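Local coordinates for protein fructosyl amine: oxygen oxidoreductase (Aspergillus fumigatus, PDB 3DJE) that oxidatively deglycates fructosyl amino acids as an FAD-dependent amadoriase, at residues 231-243 with 272-285. Sequence-based numbering, arbitrary orientation.
With FSA (1-S-(carboxymethyl)-1-thio-beta-D-fructopyranose), chain D.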
loop_
_atom_site.group_PDB
_atom_site.type_symbol
_atom_site.label_atom_id
_atom_site.label_comp_id
_atom_site.label_asym_id
_atom_site.label_seq_id
_atom_site.Cartn_x
_atom_site.Cartn_y
_atom_site.Cartn_z
ATOM N N LEU A 231 -14.020 -3.816 -5.734
ATOM C CA LEU A 231 -13.071 -2.901 -5.068
ATOM C C LEU A 231 -13.750 -1.933 -4.105
ATOM O O LEU A 231 -14.744 -1.313 -4.468
ATOM C CB LEU A 231 -12.246 -2.111 -6.099
ATOM C CG LEU A 231 -11.395 -2.880 -7.124
ATOM C CD1 LEU A 231 -10.747 -1.892 -8.099
ATOM C CD2 LEU A 231 -10.334 -3.707 -6.417
ATOM N N ARG A 232 -13.205 -1.788 -2.899
ATOM C CA ARG A 232 -13.655 -0.755 -1.966
ATOM C C ARG A 232 -12.501 0.215 -1.717
ATOM O O ARG A 232 -11.605 -0.084 -0.908
ATOM C CB ARG A 232 -14.112 -1.357 -0.624
ATOM C CG ARG A 232 -14.671 -0.293 0.336
ATOM C CD ARG A 232 -14.904 -0.860 1.750
ATOM N NE ARG A 232 -13.643 -1.192 2.417
ATOM C CZ ARG A 232 -13.554 -1.846 3.575
ATOM N NH1 ARG A 232 -14.663 -2.267 4.188
ATOM N NH2 ARG A 232 -12.359 -2.111 4.112
ATOM N N PRO A 233 -12.506 1.375 -2.399
ATOM C CA PRO A 233 -11.516 2.403 -2.068
ATOM C C PRO A 233 -11.616 2.789 -0.596
ATOM O O PRO A 233 -12.709 3.115 -0.110
ATOM C CB PRO A 233 -11.892 3.566 -2.988
ATOM C CG PRO A 233 -12.541 2.916 -4.148
ATOM C CD PRO A 233 -13.359 1.797 -3.523
ATOM N N THR A 234 -10.481 2.730 0.107
ATOM C CA THR A 234 -10.439 2.944 1.558
ATOM C C THR A 234 -9.140 3.663 1.911
ATOM O O THR A 234 -8.110 3.472 1.244
ATOM C CB THR A 234 -10.554 1.603 2.317
ATOM O OG1 THR A 234 -11.602 0.822 1.735
ATOM C CG2 THR A 234 -10.885 1.844 3.791
ATOM N N ALA A 235 -9.198 4.494 2.944
ATOM C CA ALA A 235 -8.070 5.345 3.275
ATOM C C ALA A 235 -7.588 5.176 4.707
ATOM O O ALA A 235 -8.387 4.932 5.625
ATOM C CB ALA A 235 -8.423 6.791 3.015
ATOM N N TRP A 236 -6.278 5.364 4.876
ATOM C CA TRP A 236 -5.625 5.369 6.176
ATOM C C TRP A 236 -4.909 6.702 6.373
ATOM O O TRP A 236 -4.853 7.541 5.456
ATOM C CB TRP A 236 -4.715 4.130 6.360
ATOM C CG TRP A 236 -5.587 2.924 6.574
ATOM C CD1 TRP A 236 -6.024 2.434 7.778
ATOM C CD2 TRP A 236 -6.211 2.116 5.560
ATOM N NE1 TRP A 236 -6.870 1.367 7.579
ATOM C CE2 TRP A 236 -6.997 1.145 6.230
ATOM C CE3 TRP A 236 -6.159 2.098 4.152
ATOM C CZ2 TRP A 236 -7.742 0.178 5.541
ATOM C CZ3 TRP A 236 -6.900 1.123 3.463
ATOM C CH2 TRP A 236 -7.680 0.172 4.171
ATOM N N THR A 237 -4.392 6.887 7.584
ATOM C CA THR A 237 -3.923 8.157 8.067
ATOM C C THR A 237 -2.473 8.027 8.532
ATOM O O THR A 237 -2.077 7.011 9.107
ATOM C CB THR A 237 -4.834 8.651 9.234
ATOM O OG1 THR A 237 -5.226 7.528 10.043
ATOM C CG2 THR A 237 -6.086 9.279 8.666
ATOM N N LEU A 238 -1.674 9.051 8.254
ATOM C CA LEU A 238 -0.273 9.068 8.667
ATOM C C LEU A 238 0.165 10.483 9.038
ATOM O O LEU A 238 -0.353 11.477 8.492
ATOM C CB LEU A 238 0.631 8.498 7.554
ATOM C CG LEU A 238 0.846 9.340 6.282
ATOM C CD1 LEU A 238 2.022 10.309 6.379
ATOM C CD2 LEU A 238 1.008 8.425 5.047
ATOM N N VAL A 239 1.118 10.560 9.963
ATOM C CA VAL A 239 1.742 11.827 10.349
ATOM C C VAL A 239 3.254 11.636 10.453
ATOM O O VAL A 239 3.725 10.506 10.576
ATOM C CB VAL A 239 1.201 12.380 11.718
ATOM C CG1 VAL A 239 -0.313 12.469 11.706
ATOM C CG2 VAL A 239 1.707 11.537 12.903
ATOM N N HIS A 240 3.995 12.741 10.398
ATOM C CA HIS A 240 5.414 12.772 10.764
ATOM C C HIS A 240 5.613 13.687 11.979
ATOM O O HIS A 240 4.946 14.719 12.099
ATOM C CB HIS A 240 6.247 13.363 9.629
ATOM C CG HIS A 240 6.266 12.546 8.368
ATOM N ND1 HIS A 240 7.122 12.829 7.325
ATOM C CD2 HIS A 240 5.560 11.451 7.990
ATOM C CE1 HIS A 240 6.924 11.959 6.346
ATOM N NE2 HIS A 240 5.991 11.105 6.730
ATOM N N ILE A 241 6.556 13.313 12.833
ATOM C CA ILE A 241 7.105 14.198 13.870
ATOM C C ILE A 241 8.602 14.402 13.606
ATOM O O ILE A 241 9.339 13.431 13.469
ATOM C CB ILE A 241 6.856 13.615 15.280
ATOM C CG1 ILE A 241 5.367 13.717 15.602
ATOM C CG2 ILE A 241 7.706 14.338 16.368
ATOM C CD1 ILE A 241 4.948 12.990 16.873
ATOM N N ALA A 242 9.033 15.665 13.518
ATOM C CA ALA A 242 10.448 15.983 13.274
ATOM C C ALA A 242 11.247 16.038 14.566
ATOM O O ALA A 242 10.971 16.869 15.444
ATOM C CB ALA A 242 10.593 17.301 12.521
ATOM N N LEU A 243 12.231 15.160 14.680
ATOM C CA LEU A 243 13.138 15.180 15.825
ATOM C C LEU A 243 14.166 16.288 15.647
ATOM O O LEU A 243 14.593 16.574 14.526
ATOM C CB LEU A 243 13.837 13.831 15.975
ATOM C CG LEU A 243 12.992 12.583 16.247
ATOM C CD1 LEU A 243 13.866 11.356 16.214
ATOM C CD2 LEU A 243 12.278 12.699 17.586
ATOM N N ARG A 272 15.006 14.373 7.015
ATOM C CA ARG A 272 14.447 15.379 7.922
ATOM C C ARG A 272 14.377 14.961 9.380
ATOM O O ARG A 272 13.897 15.734 10.224
ATOM C CB ARG A 272 13.053 15.809 7.457
ATOM C CG ARG A 272 13.002 16.480 6.090
ATOM C CD ARG A 272 11.562 16.864 5.755
ATOM N NE ARG A 272 11.463 17.581 4.482
ATOM C CZ ARG A 272 11.216 17.018 3.301
ATOM N NH1 ARG A 272 11.047 15.698 3.184
ATOM N NH2 ARG A 272 11.146 17.788 2.220
ATOM N N GLY A 273 14.863 13.758 9.680
ATOM C CA GLY A 273 14.785 13.202 11.029
ATOM C C GLY A 273 13.344 13.016 11.478
ATOM O O GLY A 273 13.038 13.111 12.674
ATOM N N GLU A 274 12.460 12.734 10.523
ATOM C CA GLU A 274 11.034 12.603 10.813
ATOM C C GLU A 274 10.625 11.171 11.080
ATOM O O GLU A 274 10.950 10.281 10.306
ATOM C CB GLU A 274 10.201 13.181 9.666
ATOM C CG GLU A 274 10.270 14.719 9.629
ATOM C CD GLU A 274 9.558 15.348 8.461
ATOM O OE1 GLU A 274 9.273 14.667 7.437
ATOM O OE2 GLU A 274 9.291 16.569 8.558
ATOM N N ILE A 275 9.925 10.962 12.194
ATOM C CA ILE A 275 9.317 9.657 12.500
ATOM C C ILE A 275 7.921 9.636 11.901
ATOM O O ILE A 275 7.099 10.506 12.198
ATOM C CB ILE A 275 9.220 9.389 14.031
ATOM C CG1 ILE A 275 10.626 9.279 14.642
ATOM C CG2 ILE A 275 8.407 8.100 14.324
ATOM C CD1 ILE A 275 10.653 9.290 16.206
ATOM N N LYS A 276 7.662 8.644 11.054
ATOM C CA LYS A 276 6.329 8.419 10.529
ATOM C C LYS A 276 5.532 7.508 11.466
ATOM O O LYS A 276 6.001 6.431 11.858
ATOM C CB LYS A 276 6.400 7.801 9.132
ATOM C CG LYS A 276 5.023 7.674 8.479
ATOM C CD LYS A 276 5.071 6.788 7.270
ATOM C CE LYS A 276 4.069 5.674 7.400
ATOM N NZ LYS A 276 4.474 4.582 6.494
ATOM N N ILE A 277 4.315 7.945 11.787
ATOM C CA ILE A 277 3.415 7.227 12.701
ATOM C C ILE A 277 2.042 7.063 12.054
ATOM O O ILE A 277 1.497 8.017 11.491
ATOM C CB ILE A 277 3.219 8.010 14.038
ATOM C CG1 ILE A 277 4.567 8.326 14.686
ATOM C CG2 ILE A 277 2.337 7.226 15.011
ATOM C CD1 ILE A 277 4.726 9.777 15.024
ATOM N N CYS A 278 1.493 5.854 12.144
ATOM C CA CYS A 278 0.125 5.581 11.708
ATOM C C CYS A 278 -0.704 5.076 12.879
ATOM O O CYS A 278 -0.263 4.185 13.605
ATOM C CB CYS A 278 0.096 4.513 10.624
ATOM S SG CYS A 278 0.843 5.033 9.063
ATOM N N ASP A 279 -1.892 5.654 13.046
ATOM C CA ASP A 279 -2.914 5.107 13.942
ATOM C C ASP A 279 -3.655 3.985 13.225
ATOM O O ASP A 279 -4.194 4.199 12.147
ATOM C CB ASP A 279 -3.891 6.198 14.403
ATOM C CG ASP A 279 -4.592 6.929 13.240
ATOM O OD1 ASP A 279 -3.902 7.429 12.312
ATOM O OD2 ASP A 279 -5.846 7.022 13.266
ATOM N N GLU A 280 -3.693 2.794 13.815
ATOM C CA GLU A 280 -4.385 1.681 13.172
ATOM C C GLU A 280 -5.902 1.720 13.398
ATOM O O GLU A 280 -6.387 2.068 14.474
ATOM C CB GLU A 280 -3.771 0.328 13.592
ATOM C CG GLU A 280 -4.352 -0.926 12.905
ATOM C CD GLU A 280 -4.164 -0.996 11.372
ATOM O OE1 GLU A 280 -3.374 -0.204 10.805
ATOM O OE2 GLU A 280 -4.824 -1.849 10.735
ATOM N N HIS A 281 -6.628 1.379 12.344
ATOM C CA HIS A 281 -8.093 1.348 12.332
ATOM C C HIS A 281 -8.543 0.662 11.051
ATOM O O HIS A 281 -7.714 0.434 10.153
ATOM C CB HIS A 281 -8.677 2.762 12.452
ATOM C CG HIS A 281 -8.178 3.721 11.413
ATOM N ND1 HIS A 281 -8.590 3.677 10.098
ATOM C CD2 HIS A 281 -7.297 4.746 11.498
ATOM C CE1 HIS A 281 -7.994 4.640 9.420
ATOM N NE2 HIS A 281 -7.213 5.312 10.246
ATOM N N PRO A 282 -9.829 0.251 10.972
ATOM C CA PRO A 282 -10.328 -0.436 9.780
ATOM C C PRO A 282 -10.506 0.401 8.492
ATOM O O PRO A 282 -10.916 -0.160 7.478
ATOM C CB PRO A 282 -11.671 -1.027 10.243
ATOM C CG PRO A 282 -11.617 -0.959 11.756
ATOM C CD PRO A 282 -10.855 0.277 12.038
ATOM N N GLY A 283 -10.181 1.690 8.540
ATOM C CA GLY A 283 -10.164 2.528 7.340
ATOM C C GLY A 283 -11.320 3.500 7.225
ATOM O O GLY A 283 -12.355 3.328 7.891
ATOM N N TYR A 284 -11.119 4.537 6.407
ATOM C CA TYR A 284 -12.180 5.483 6.014
ATOM C C TYR A 284 -12.593 5.228 4.570
ATOM O O TYR A 284 -11.743 5.142 3.677
ATOM C CB TYR A 284 -11.681 6.922 6.079
ATOM C CG TYR A 284 -11.422 7.464 7.449
ATOM C CD1 TYR A 284 -12.431 8.116 8.153
ATOM C CD2 TYR A 284 -10.157 7.367 8.036
ATOM C CE1 TYR A 284 -12.198 8.623 9.417
ATOM C CE2 TYR A 284 -9.904 7.883 9.300
ATOM C CZ TYR A 284 -10.938 8.505 9.993
ATOM O OH TYR A 284 -10.703 9.022 11.243
ATOM N N THR A 285 -13.896 5.122 4.336
ATOM C CA THR A 285 -14.423 5.188 2.980
ATOM C C THR A 285 -14.886 6.623 2.694
ATOM O O THR A 285 -14.898 7.469 3.586
ATOM C CB THR A 285 -15.611 4.235 2.786
ATOM O OG1 THR A 285 -16.614 4.545 3.772
ATOM C CG2 THR A 285 -15.170 2.773 2.924
HETATM O OAB FSA D . 1.533 -5.018 4.970
HETATM C CAL FSA D . 2.053 -4.658 6.048
HETATM O OAA FSA D . 2.920 -5.354 6.636
HETATM C CAH FSA D . 1.637 -3.363 6.717
HETATM S SAK FSA D . 0.295 -2.574 5.886
HETATM C C1 FSA D . 0.140 -1.241 7.042
HETATM C C2 FSA D . -1.256 -0.606 6.966
HETATM O O2 FSA D . -1.220 0.713 7.535
HETATM C C3 FSA D . -2.290 -1.450 7.721
HETATM O O3 FSA D . -1.992 -1.455 9.125
HETATM C C4 FSA D . -3.723 -0.977 7.456
HETATM O O4 FSA D . -4.651 -1.914 8.028
HETATM C C5 FSA D . -4.016 -0.859 5.956
HETATM O O5 FSA D . -4.083 -2.149 5.343
HETATM C C6 FSA D . -2.942 -0.007 5.296
HETATM O O6 FSA D . -1.646 -0.565 5.575
HETATM O O HOH W 1 -11.198 -2.794 6.717
HETATM O O HOH W 2 -3.553 4.786 9.573
#
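OG1 of Thr-237 (chi1 38°) and CG of His-281 (chi1 55°) each sit between the backbone N and the carbonyl carbon, which turns the two groups toward each other. Thr-237 OG1 donates to Asp-279 OD1 at 2.6 Å, on its syn side, and accepts a bond from His-281 NE2 at 3.0 Å, lying in the imidazole plane. The two bonds fix the hydroxyl's rotation. Arg-312 forms a salt bridge with the other oxygen of Asp-279. At its far edge the imidazole takes the Gly-283 amide on ND1.

Trp-236 has CG beside its own backbone N (chi1 -73°). Its NE1 reaches His-281 O at 2.9 Å, in the indole plane. Gly-283 CA packs under one indole face, toward its rim. FSA C5 lies 3.6 Å above the other, over the ring centre. Glu-280 OE1 and OE2 accept bonds from FSA O3 and O4, so the sugar is gripped by a carboxylate beside an aromatic floor.

Further along, His-240 ND1 bonds Glu-274 OE1 at 2.8 Å, from above the carboxylate plane. Arg-433 pairs with the other oxygen. Ile-241 and Ile-277 touch through CD1 on the opposite sheet face.

An antiparallel strand pair, broken by a bulge or short loop around Glu-280 and His-281, thus builds one wall of the substrate pocket beside the flavin, as in MSOX/MTOX-family oxidases.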